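Local coordinates for development-specific protein S (Myxococcus xanthus, PDB 1NPS) that is induced in large amounts during fruiting body formation and assembles on the myxospore surface in the presence of calcium ions, two of which its N-terminal domain binds, at residues Tyr7-Gln12 and Ala68-Pro73; Glu34-Ser39 and Asn75-Ser80; Ala1-Phe6 and Val41-Gly46. One frame throughout, in Å; residues are numbered along the deposited sequence.

Contact 1. Residues Tyr7-Gln12 and Ala68-Pro73. With CA (calcium ion), chain B.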
loop_
_atom_site.group_PDB
_atom_site.type_symbol
_atom_site.label_atom_id
_atom_site.label_comp_id
_atom_site.label_asym_id
_atom_site.label_seq_id
_atom_site.Cartn_x
_atom_site.Cartn_y
_atom_site.Cartn_z
ATOM N N TYR A 7 1.355 1.052 -9.697
ATOM C CA TYR A 7 0.066 0.898 -10.376
ATOM C C TYR A 7 -0.129 -0.456 -11.052
ATOM O O TYR A 7 -1.264 -0.940 -11.145
ATOM C CB TYR A 7 -0.169 2.034 -11.369
ATOM C CG TYR A 7 -0.895 3.217 -10.756
ATOM C CD1 TYR A 7 -0.645 3.610 -9.432
ATOM C CD2 TYR A 7 -1.848 3.925 -11.489
ATOM C CE1 TYR A 7 -1.330 4.676 -8.854
ATOM C CE2 TYR A 7 -2.542 4.992 -10.922
ATOM C CZ TYR A 7 -2.279 5.362 -9.604
ATOM O OH TYR A 7 -2.979 6.409 -9.038
ATOM N N ASN A 8 0.969 -1.076 -11.482
ATOM C CA ASN A 8 0.930 -2.388 -12.130
ATOM C C ASN A 8 1.769 -3.407 -11.361
ATOM O O ASN A 8 2.591 -3.041 -10.511
ATOM C CB ASN A 8 1.426 -2.309 -13.577
ATOM C CG ASN A 8 0.572 -1.397 -14.446
ATOM O OD1 ASN A 8 1.095 -0.561 -15.181
ATOM N ND2 ASN A 8 -0.747 -1.542 -14.354
ATOM N N GLU A 9 1.518 -4.686 -11.628
ATOM C CA GLU A 9 2.246 -5.777 -10.980
ATOM C C GLU A 9 3.742 -5.804 -11.339
ATOM O O GLU A 9 4.180 -5.144 -12.276
ATOM C CB GLU A 9 1.590 -7.128 -11.323
ATOM C CG GLU A 9 0.191 -7.297 -10.722
ATOM C CD GLU A 9 -0.405 -8.686 -10.901
ATOM O OE1 GLU A 9 -0.026 -9.408 -11.845
ATOM O OE2 GLU A 9 -1.274 -9.060 -10.088
ATOM N N ASP A 10 4.516 -6.564 -10.565
ATOM C CA ASP A 10 5.959 -6.709 -10.776
ATOM C C ASP A 10 6.700 -5.381 -10.741
ATOM O O ASP A 10 7.638 -5.172 -11.488
ATOM C CB ASP A 10 6.240 -7.429 -12.103
ATOM C CG ASP A 10 5.582 -8.801 -12.177
ATOM O OD1 ASP A 10 5.505 -9.491 -11.136
ATOM O OD2 ASP A 10 5.142 -9.190 -13.276
ATOM N N PHE A 11 6.242 -4.480 -9.881
ATOM C CA PHE A 11 6.848 -3.162 -9.710
ATOM C C PHE A 11 6.967 -2.330 -11.004
ATOM O O PHE A 11 8.019 -1.762 -11.292
ATOM C CB PHE A 11 8.221 -3.311 -9.023
ATOM C CG PHE A 11 8.244 -4.355 -7.919
ATOM C CD1 PHE A 11 7.270 -4.367 -6.920
ATOM C CD2 PHE A 11 9.215 -5.356 -7.910
ATOM C CE1 PHE A 11 7.267 -5.359 -5.939
ATOM C CE2 PHE A 11 9.209 -6.350 -6.924
ATOM C CZ PHE A 11 8.234 -6.347 -5.945
ATOM N N GLN A 12 5.880 -2.231 -11.763
ATOM C CA GLN A 12 5.896 -1.450 -13.002
ATOM C C GLN A 12 4.906 -0.303 -12.899
ATOM O O GLN A 12 4.082 -0.283 -12.004
ATOM C CB GLN A 12 5.509 -2.322 -14.198
ATOM C CG GLN A 12 6.461 -3.458 -14.500
ATOM C CD GLN A 12 7.512 -3.068 -15.507
ATOM O OE1 GLN A 12 7.194 -2.689 -16.633
ATOM N NE2 GLN A 12 8.773 -3.174 -15.122
ATOM N N ALA A 68 6.210 -7.431 -2.703
ATOM C CA ALA A 68 5.079 -8.210 -3.220
ATOM C C ALA A 68 4.795 -7.784 -4.647
ATOM O O ALA A 68 4.259 -6.702 -4.880
ATOM C CB ALA A 68 3.848 -7.989 -2.351
ATOM N N GLU A 69 5.193 -8.621 -5.596
ATOM C CA GLU A 69 4.999 -8.362 -7.026
ATOM C C GLU A 69 3.527 -8.331 -7.437
ATOM O O GLU A 69 3.184 -7.849 -8.515
ATOM C CB GLU A 69 5.704 -9.439 -7.862
ATOM C CG GLU A 69 5.033 -10.823 -7.759
ATOM C CD GLU A 69 5.540 -11.817 -8.795
ATOM O OE1 GLU A 69 6.630 -12.391 -8.572
ATOM O OE2 GLU A 69 4.840 -12.030 -9.818
ATOM N N GLU A 70 2.680 -8.953 -6.629
ATOM C CA GLU A 70 1.255 -8.990 -6.904
ATOM C C GLU A 70 0.494 -9.021 -5.579
ATOM O O GLU A 70 1.071 -9.326 -4.534
ATOM C CB GLU A 70 0.914 -10.187 -7.795
ATOM C CG GLU A 70 1.022 -11.541 -7.142
ATOM C CD GLU A 70 -0.158 -12.437 -7.503
ATOM O OE1 GLU A 70 -1.111 -11.958 -8.173
ATOM O OE2 GLU A 70 -0.142 -13.622 -7.104
ATOM N N LEU A 71 -0.803 -8.737 -5.623
ATOM C CA LEU A 71 -1.618 -8.664 -4.411
ATOM C C LEU A 71 -2.850 -9.568 -4.407
ATOM O O LEU A 71 -3.767 -9.370 -3.604
ATOM C CB LEU A 71 -2.051 -7.208 -4.178
ATOM C CG LEU A 71 -0.936 -6.189 -3.922
ATOM C CD1 LEU A 71 -1.536 -4.814 -3.840
ATOM C CD2 LEU A 71 -0.170 -6.523 -2.645
ATOM N N GLY A 72 -2.879 -10.527 -5.331
ATOM C CA GLY A 72 -3.994 -11.442 -5.400
ATOM C C GLY A 72 -5.343 -10.751 -5.408
ATOM O O GLY A 72 -5.569 -9.862 -6.228
ATOM N N PRO A 73 -6.229 -11.082 -4.453
ATOM C CA PRO A 73 -7.576 -10.498 -4.348
ATOM C C PRO A 73 -7.663 -8.988 -4.068
ATOM O O PRO A 73 -8.673 -8.364 -4.370
ATOM C CB PRO A 73 -8.236 -11.350 -3.255
ATOM C CG PRO A 73 -7.065 -11.723 -2.373
ATOM C CD PRO A 73 -5.992 -12.067 -3.380
HETATM CA CA CA B . -3.110 -1.628 -10.578
HETATM O O HOH W 1 -1.706 -7.736 -7.791
HETATM O O HOH W 2 -3.717 -0.827 -11.800
#
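Glu9, Asp10 and Phe11 meet Ala68, Glu69 and Glu70 where a loop of the first Greek key of this beta/gamma-crystallin domain approaches a loop of the second. At the start of 7-12 the chain turns a corner. There Tyr7 O binds a calcium ion at 2.0 Å. Ser39, Thr37 and Asn76 supply further ligands to this ion. Glu9 lies alongside Glu70, pointing the same way, and its OE2 is 3.4 Å from Glu70 CB. A water lies 2.7 Å from the same Glu9 OE2 and accepts a bond from Leu71 N, which places solvent between the two loops. Asp10 N donates to Glu69 O at 2.8 Å. This bond is nearly straight (174°) and meets a carbonyl lone pair. The side chains of this pair do not attract in the same way: Asp10 OD1 and Glu69 OE2 are 2.9 Å apart, both acceptors, with their carboxylate planes 77° apart. Such closeness would probably make one of them easier to protonate. Phe11 has CG beside its backbone N (chi1 -40°), and its ring reaches across to the backbone of 68-69. Ala68 N lies in the ring plane at its edge, while Ala68 O approaches obliquely, 3.5 Å from Phe11 CE1.

Contact 2. Residues Glu34-Ser39 and Asn75-Ser80. With CA (calcium ion), chain B; CA (calcium ion), chain C.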
loop_
_atom_site.group_PDB
_atom_site.type_symbol
_atom_site.label_atom_id
_atom_site.label_comp_id
_atom_site.label_asym_id
_atom_site.label_seq_id
_atom_site.Cartn_x
_atom_site.Cartn_y
_atom_site.Cartn_z
ATOM N N GLU A 34 -4.561 6.967 -6.794
ATOM C CA GLU A 34 -5.984 6.773 -7.057
ATOM C C GLU A 34 -6.533 5.534 -6.366
ATOM O O GLU A 34 -5.833 4.542 -6.175
ATOM C CB GLU A 34 -6.242 6.676 -8.559
ATOM C CG GLU A 34 -5.855 7.918 -9.324
ATOM C CD GLU A 34 -5.591 7.627 -10.782
ATOM O OE1 GLU A 34 -6.565 7.357 -11.516
ATOM O OE2 GLU A 34 -4.409 7.664 -11.194
ATOM N N ASN A 35 -7.815 5.588 -6.034
ATOM C CA ASN A 35 -8.468 4.479 -5.361
ATOM C C ASN A 35 -8.422 3.191 -6.190
ATOM O O ASN A 35 -8.552 3.225 -7.427
ATOM C CB ASN A 35 -9.912 4.854 -5.075
ATOM C CG ASN A 35 -10.629 3.799 -4.296
ATOM O OD1 ASN A 35 -10.222 3.446 -3.189
ATOM N ND2 ASN A 35 -11.710 3.278 -4.871
ATOM N N ASN A 36 -8.280 2.061 -5.501
ATOM C CA ASN A 36 -8.228 0.734 -6.126
ATOM C C ASN A 36 -7.319 0.689 -7.363
ATOM O O ASN A 36 -7.778 0.320 -8.452
ATOM C CB ASN A 36 -9.638 0.255 -6.543
ATOM C CG ASN A 36 -10.648 0.212 -5.391
ATOM O OD1 ASN A 36 -10.296 0.110 -4.218
ATOM N ND2 ASN A 36 -11.932 0.259 -5.749
ATOM N N THR A 37 -6.053 1.079 -7.230
ATOM C CA THR A 37 -5.140 1.044 -8.378
ATOM C C THR A 37 -3.839 0.301 -8.098
ATOM O O THR A 37 -3.177 -0.189 -9.027
ATOM C CB THR A 37 -4.790 2.462 -8.918
ATOM O OG1 THR A 37 -4.219 3.262 -7.873
ATOM C CG2 THR A 37 -6.022 3.152 -9.507
ATOM N N ILE A 38 -3.489 0.179 -6.825
ATOM C CA ILE A 38 -2.261 -0.493 -6.421
ATOM C C ILE A 38 -2.230 -1.963 -6.839
ATOM O O ILE A 38 -3.193 -2.699 -6.648
ATOM C CB ILE A 38 -2.056 -0.347 -4.912
ATOM C CG1 ILE A 38 -1.899 1.136 -4.576
ATOM C CG2 ILE A 38 -0.866 -1.155 -4.458
ATOM C CD1 ILE A 38 -1.733 1.403 -3.112
ATOM N N SER A 39 -1.120 -2.376 -7.446
ATOM C CA SER A 39 -0.986 -3.750 -7.920
ATOM C C SER A 39 0.281 -4.450 -7.421
ATOM O O SER A 39 0.408 -5.673 -7.505
ATOM C CB SER A 39 -1.080 -3.777 -9.449
ATOM O OG SER A 39 -2.231 -3.059 -9.899
ATOM N N ASN A 75 -5.714 -6.803 -5.448
ATOM C CA ASN A 75 -5.187 -6.089 -6.593
ATOM C C ASN A 75 -6.249 -5.099 -7.055
ATOM O O ASN A 75 -7.417 -5.473 -7.206
ATOM C CB ASN A 75 -4.860 -7.060 -7.729
ATOM C CG ASN A 75 -4.530 -6.346 -9.027
ATOM O OD1 ASN A 75 -3.563 -5.602 -9.108
ATOM N ND2 ASN A 75 -5.369 -6.533 -10.034
ATOM N N ASN A 76 -5.850 -3.847 -7.285
ATOM C CA ASN A 76 -6.784 -2.808 -7.731
ATOM C C ASN A 76 -8.027 -2.779 -6.833
ATOM O O ASN A 76 -9.158 -2.621 -7.304
ATOM C CB ASN A 76 -7.191 -3.027 -9.200
ATOM C CG ASN A 76 -6.062 -2.704 -10.197
ATOM O OD1 ASN A 76 -5.036 -2.095 -9.851
ATOM N ND2 ASN A 76 -6.274 -3.070 -11.450
ATOM N N ASN A 77 -7.804 -2.904 -5.531
ATOM C CA ASN A 77 -8.883 -2.921 -4.556
ATOM C C ASN A 77 -8.471 -2.347 -3.219
ATOM O O ASN A 77 -9.034 -2.730 -2.203
ATOM C CB ASN A 77 -9.381 -4.356 -4.323
ATOM C CG ASN A 77 -10.567 -4.723 -5.198
ATOM O OD1 ASN A 77 -11.481 -3.923 -5.401
ATOM N ND2 ASN A 77 -10.568 -5.954 -5.706
ATOM N N VAL A 78 -7.443 -1.509 -3.184
ATOM C CA VAL A 78 -7.004 -0.918 -1.917
ATOM C C VAL A 78 -7.551 0.506 -1.774
ATOM O O VAL A 78 -7.383 1.334 -2.671
ATOM C CB VAL A 78 -5.453 -0.950 -1.769
ATOM C CG1 VAL A 78 -5.016 -0.291 -0.473
ATOM C CG2 VAL A 78 -4.949 -2.397 -1.788
ATOM N N SER A 79 -8.207 0.783 -0.650
ATOM C CA SER A 79 -8.788 2.099 -0.419
ATOM C C SER A 79 -8.206 2.859 0.768
ATOM O O SER A 79 -8.430 4.056 0.909
ATOM C CB SER A 79 -10.306 1.995 -0.299
ATOM O OG SER A 79 -10.874 1.440 -1.480
ATOM N N SER A 80 -7.512 2.162 1.654
ATOM C CA SER A 80 -6.856 2.810 2.789
ATOM C C SER A 80 -5.625 1.986 3.158
ATOM O O SER A 80 -5.542 0.797 2.808
ATOM C CB SER A 80 -7.817 3.060 3.970
ATOM O OG SER A 80 -8.380 1.870 4.499
HETATM CA CA CA B . -3.110 -1.628 -10.578
HETATM CA CA CA C . -11.448 -0.386 -2.381
HETATM O O HOH W 3 -5.143 1.659 -4.386
HETATM O O HOH W 4 -5.177 -2.207 -4.988
HETATM O O HOH W 5 -12.398 -2.027 -3.118
HETATM O O HOH W 2 -3.717 -0.827 -11.800
HETATM O O HOH W 6 -10.025 -0.709 -1.892
HETATM O O HOH W 7 -13.009 0.337 -2.299
#
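Asn36 OD1 and Ser79 OG bind one calcium ion together, at 2.2 and 2.1 Å. Gln53 O and waters complete that site, and one of these waters also donates to Asn77 OD1. Thr37 O, Ser39 OG and Asn76 OD1 bind the second ion, with Tyr7 O. Each loop thus serves both ions, the double clamp of calcium-binding microbial beta/gamma-crystallins. Asn35 backs the first site. Its CG is anti to the backbone N (chi1 -176°), and its OD1 accepts the Ser79 hydroxyl at 2.7 Å, in the amide plane and on a lone pair. An alanine here would probably leave that hydroxyl proton without its acceptor and the metal-bound oxygen less firmly oriented. The backbones run nearly antiparallel and are tied twice. Asn36 N donates to Val78 O at 3.1 Å from above the carbonyl plane, and Asn76 N to Ile38 O at 3.0 Å. Two waters bridge the loops, one from Thr37 N to Val78 O, the other from Asn77 N to Ile38 O. Away from the calcium ions, Ile38 packs on Leu71 and Val78 on Leu51 of strand 47-52. Ser79 and Ser80 form a classic beta bulge against Tyr52, where strand 80-85 begins beside strand 47-52.

Contact 3. Residues Ala1-Phe6 and Val41-Gly46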
loop_
_atom_site.group_PDB
_atom_site.type_symbol
_atom_site.label_atom_id
_atom_site.label_comp_id
_atom_site.label_asym_id
_atom_site.label_seq_id
_atom_site.Cartn_x
_atom_site.Cartn_y
_atom_site.Cartn_z
ATOM N N ALA A 1 12.177 2.580 6.054
ATOM C CA ALA A 1 11.623 3.952 5.918
ATOM C C ALA A 1 10.266 3.943 5.225
ATOM O O ALA A 1 9.231 3.850 5.882
ATOM C CB ALA A 1 12.599 4.838 5.150
ATOM N N ASN A 2 10.261 3.986 3.896
ATOM C CA ASN A 2 8.992 4.019 3.171
ATOM C C ASN A 2 8.754 2.792 2.330
ATOM O O ASN A 2 9.681 2.050 2.023
ATOM C CB ASN A 2 8.921 5.216 2.217
ATOM C CG ASN A 2 9.716 6.397 2.697
ATOM O OD1 ASN A 2 9.538 6.867 3.821
ATOM N ND2 ASN A 2 10.621 6.877 1.850
ATOM N N ILE A 3 7.482 2.560 2.031
ATOM C CA ILE A 3 7.080 1.480 1.153
ATOM C C ILE A 3 6.832 2.215 -0.177
ATOM O O ILE A 3 6.577 3.425 -0.179
ATOM C CB ILE A 3 5.746 0.805 1.611
ATOM C CG1 ILE A 3 4.598 1.824 1.594
ATOM C CG2 ILE A 3 5.901 0.166 3.003
ATOM C CD1 ILE A 3 3.236 1.206 1.337
ATOM N N THR A 4 6.921 1.510 -1.298
ATOM C CA THR A 4 6.655 2.140 -2.586
ATOM C C THR A 4 5.539 1.322 -3.248
ATOM O O THR A 4 5.620 0.095 -3.318
ATOM C CB THR A 4 7.918 2.192 -3.485
ATOM O OG1 THR A 4 9.037 2.653 -2.713
ATOM C CG2 THR A 4 7.708 3.163 -4.621
ATOM N N VAL A 5 4.442 1.993 -3.585
ATOM C CA VAL A 5 3.302 1.348 -4.222
ATOM C C VAL A 5 3.310 1.584 -5.726
ATOM O O VAL A 5 3.553 2.707 -6.183
ATOM C CB VAL A 5 1.969 1.841 -3.605
ATOM C CG1 VAL A 5 1.921 1.482 -2.114
ATOM C CG2 VAL A 5 1.809 3.346 -3.797
ATOM N N PHE A 6 2.982 0.543 -6.486
ATOM C CA PHE A 6 2.989 0.614 -7.949
ATOM C C PHE A 6 1.612 0.394 -8.565
ATOM O O PHE A 6 0.778 -0.336 -8.008
ATOM C CB PHE A 6 3.973 -0.417 -8.522
ATOM C CG PHE A 6 5.405 -0.160 -8.151
ATOM C CD1 PHE A 6 5.917 -0.618 -6.939
ATOM C CD2 PHE A 6 6.238 0.568 -9.003
ATOM C CE1 PHE A 6 7.236 -0.358 -6.577
ATOM C CE2 PHE A 6 7.547 0.829 -8.654
ATOM C CZ PHE A 6 8.049 0.368 -7.433
ATOM N N VAL A 41 3.811 -3.806 -4.377
ATOM C CA VAL A 41 4.427 -2.983 -3.353
ATOM C C VAL A 41 5.803 -3.479 -2.932
ATOM O O VAL A 41 6.051 -4.686 -2.851
ATOM C CB VAL A 41 3.553 -2.963 -2.073
ATOM C CG1 VAL A 41 4.135 -2.004 -1.041
ATOM C CG2 VAL A 41 2.116 -2.583 -2.403
ATOM N N LYS A 42 6.698 -2.534 -2.672
ATOM C CA LYS A 42 8.038 -2.845 -2.198
ATOM C C LYS A 42 8.053 -2.482 -0.717
ATOM O O LYS A 42 7.529 -1.440 -0.317
ATOM C CB LYS A 42 9.103 -2.035 -2.950
ATOM C CG LYS A 42 9.359 -2.495 -4.380
ATOM C CD LYS A 42 10.582 -1.811 -4.963
ATOM C CE LYS A 42 10.849 -2.301 -6.369
ATOM N NZ LYS A 42 12.028 -1.641 -6.985
ATOM N N VAL A 43 8.571 -3.379 0.108
ATOM C CA VAL A 43 8.636 -3.125 1.533
ATOM C C VAL A 43 10.041 -3.450 2.038
ATOM O O VAL A 43 10.413 -4.614 2.123
ATOM C CB VAL A 43 7.579 -3.976 2.301
ATOM C CG1 VAL A 43 7.525 -3.582 3.775
ATOM C CG2 VAL A 43 6.212 -3.824 1.659
ATOM N N PRO A 44 10.846 -2.415 2.345
ATOM C CA PRO A 44 12.205 -2.627 2.840
ATOM C C PRO A 44 12.166 -2.948 4.331
ATOM O O PRO A 44 11.117 -2.809 4.973
ATOM C CB PRO A 44 12.857 -1.264 2.599
ATOM C CG PRO A 44 11.754 -0.329 2.908
ATOM C CD PRO A 44 10.569 -0.973 2.198
ATOM N N PRO A 45 13.308 -3.372 4.900
ATOM C CA PRO A 45 13.440 -3.712 6.323
ATOM C C PRO A 45 13.024 -2.556 7.240
ATOM O O PRO A 45 13.177 -1.394 6.885
ATOM C CB PRO A 45 14.932 -3.983 6.454
ATOM C CG PRO A 45 15.242 -4.638 5.163
ATOM C CD PRO A 45 14.531 -3.749 4.167
ATOM N N GLY A 46 12.475 -2.876 8.404
ATOM C CA GLY A 46 12.080 -1.831 9.332
ATOM C C GLY A 46 10.667 -1.283 9.239
ATOM O O GLY A 46 10.271 -0.523 10.114
#
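Thr4 and Lys42 form an antiparallel hydrogen-bonded pair, with Lys42 N to Thr4 O at 2.9 Å and Thr4 N to Lys42 O at 3.2 Å, and Val5 with Val41 is the next, non-hydrogen-bonded pair. Two CA-H...O contacts, Ile3 CA to Lys42 O and Val41 CA to Thr4 O, accompany these bonds. Val5 and Val41 share one face of the sheet. They lie side by side, with Val5 CG1 4.1 Å from Val41 CG2. The other methyl of Val41, CG1, is anti to its backbone N (chi1 -175°) and meets Ile3 CD1 at 4.1 Å. Ile3 CG2 in turn touches Val43 CG1 at 4.2 Å, so Ile3 touches both Val41 and Val43. Thr4 and Lys42 point to the other face. There the Lys42 chain, extended beyond CG, crosses the Phe6 ring obliquely. Its CG is 3.7 Å from Phe6 CE1, and its CE also nears Phe6 CZ. The aliphatic part of the lysine thus does the touching. Thr4 OG1 is hydrogen-bonded to Asp17. Beyond the strands, Pro44 CD rests 3.2 Å from Asn2 O. Strand 3-6 is the middle one of a three-stranded antiparallel sheet within the first Greek key. Strand 40-42 flanks it here, and strand 15-18 lies along its other edge, where Leu18 touches Ile3.

The three contacts cross one another along the chain: 1-6, 7-12, 34-39, 41-46, 68-73, 75-80. Contact 3 lies within the first Greek key, while contacts 1 and 2 join the first key to the second. Segment 7-12 follows directly on strand 3-6. The loop 34-39 leads into strand 40-42, so the sheet of contact 3 carries one loop of each calcium-linked contact. Centres of contacts 1 and 2 are about 11 Å apart, and both reach the same ion. Contact 3 lies about 13 Å from contact 1 and about 16 Å from contact 2, centre to centre. Calcium therefore ties together loops from both motifs of this N-terminal domain.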